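Local structure of N-terminal domain of PorA (28-171) (Porphyromonas gingivalis ATCC 33277, 6KJK) at residues Q71-L74 with P75-V79. The protein is a cargo protein of the type IX secretion system that probably influences PorXY-SigP signalling, and this chain is its N-terminal, beta-strand-rich domain. Residues are numbered along the deposited sequence; the frame is centred on the assembly and turned at random.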
# COMPACT_ATOMS: atom_id res chain seq x y z
N GLN A 71 -3.50 5.02 -10.82
CA GLN A 71 -2.50 5.97 -11.27
C GLN A 71 -1.41 6.02 -10.20
O GLN A 71 -1.68 5.79 -9.01
CB GLN A 71 -3.16 7.36 -11.40
CG GLN A 71 -2.29 8.51 -11.86
CD GLN A 71 -3.11 9.78 -11.80
OE1 GLN A 71 -4.26 9.80 -12.22
NE2 GLN A 71 -2.55 10.83 -11.20
N CYS A 72 -0.19 6.33 -10.59
CA CYS A 72 0.87 6.58 -9.62
C CYS A 72 0.76 8.03 -9.17
O CYS A 72 0.89 8.95 -10.00
CB CYS A 72 2.23 6.29 -10.24
SG CYS A 72 2.50 4.51 -10.41
N MET A 73 0.55 8.24 -7.88
CA MET A 73 0.35 9.57 -7.33
C MET A 73 1.68 10.22 -6.94
O MET A 73 2.70 9.56 -6.80
CB MET A 73 -0.57 9.48 -6.11
CG MET A 73 -1.84 8.66 -6.34
SD MET A 73 -2.77 9.10 -7.80
CE MET A 73 -3.50 10.65 -7.28
N LEU A 74 1.65 11.54 -6.79
CA LEU A 74 2.84 12.27 -6.41
C LEU A 74 3.28 11.88 -5.00
O LEU A 74 2.49 11.31 -4.22
CB LEU A 74 2.53 13.77 -6.47
CG LEU A 74 2.41 14.30 -7.90
CD1 LEU A 74 1.91 15.73 -7.92
CD2 LEU A 74 3.73 14.18 -8.62
N PRO A 75 4.51 12.23 -4.62
CA PRO A 75 5.01 11.81 -3.30
C PRO A 75 4.09 12.28 -2.19
O PRO A 75 3.62 13.43 -2.17
CB PRO A 75 6.39 12.47 -3.21
CG PRO A 75 6.84 12.57 -4.63
CD PRO A 75 5.59 12.83 -5.44
N ASN A 76 3.81 11.38 -1.26
CA ASN A 76 3.03 11.63 -0.06
C ASN A 76 1.55 11.91 -0.32
O ASN A 76 0.83 12.30 0.60
CB ASN A 76 3.62 12.71 0.86
CG ASN A 76 4.97 12.34 1.39
OD1 ASN A 76 5.35 11.17 1.45
ND2 ASN A 76 5.74 13.36 1.78
N VAL A 77 1.07 11.71 -1.54
CA VAL A 77 -0.36 11.83 -1.81
C VAL A 77 -1.04 10.54 -1.35
O VAL A 77 -0.70 9.44 -1.81
CB VAL A 77 -0.62 12.14 -3.28
CG1 VAL A 77 -2.08 12.04 -3.61
CG2 VAL A 77 -0.08 13.55 -3.60
N SER A 78 -2.04 10.66 -0.50
CA SER A 78 -2.57 9.49 0.19
C SER A 78 -3.81 8.90 -0.45
O SER A 78 -4.26 7.85 0.02
CB SER A 78 -2.84 9.81 1.65
OG SER A 78 -3.82 10.80 1.75
N VAL A 79 -4.41 9.52 -1.46
CA VAL A 79 -5.67 9.06 -2.03
C VAL A 79 -5.50 8.84 -3.53
O VAL A 79 -4.97 9.71 -4.23
CB VAL A 79 -6.81 10.06 -1.73
CG1 VAL A 79 -8.13 9.56 -2.27
CG2 VAL A 79 -6.92 10.29 -0.22
O HOH W 1 1.49 8.81 -3.31
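Met73 lays its side chain across that of Val77, the two running at about a right angle. Its CB lies 3.9 Å from Val77 CB and reaches the CG1 methyl as well. The Met73 chain then bends twice, at its second and third torsions. This fold carries CE back toward the later part of the loop, where it sits 3.5 Å from Val79 O. Val77 uses both of its branches. CG1, anti to the backbone N (chi1 171°), faces Met73, while CG2 turns to Leu74 and comes 3.9 Å from Leu74 CB.

The backbone from Leu74 to Val77 forms a type II beta turn, just after Met73, with Pro75 and Asn76 at its two middle positions. Asn76 takes the positive phi of 69° that this turn type needs at its third residue. Val77 N donates to Leu74 O over 3.1 Å, at an N-H...O angle of 161°. Leu74 O accepts a second bond, from a water 2.8 Å away. The same water also donates to Val77 O at 2.7 Å, so it bridges the carbonyls at the two ends of the turn.

The loop joins strands 64-69 and 83-85 on the surface of the domain. A disulfide between Cys72 and Cys68 ties its start back to the end of strand 64-69. Asn76 OD1 accepts a hydrogen bond from Phe65 N, and Met73 also packs on Pro81.

Met73, Leu74 and Val77 form an apolar patch at the surface, and van der Waals packing of this kind has little directionality. The Leu74 carbonyl, by contrast, has two donors, Val77 N and the water. This implies that the shape of the turn is fixed mainly by its polar bonds.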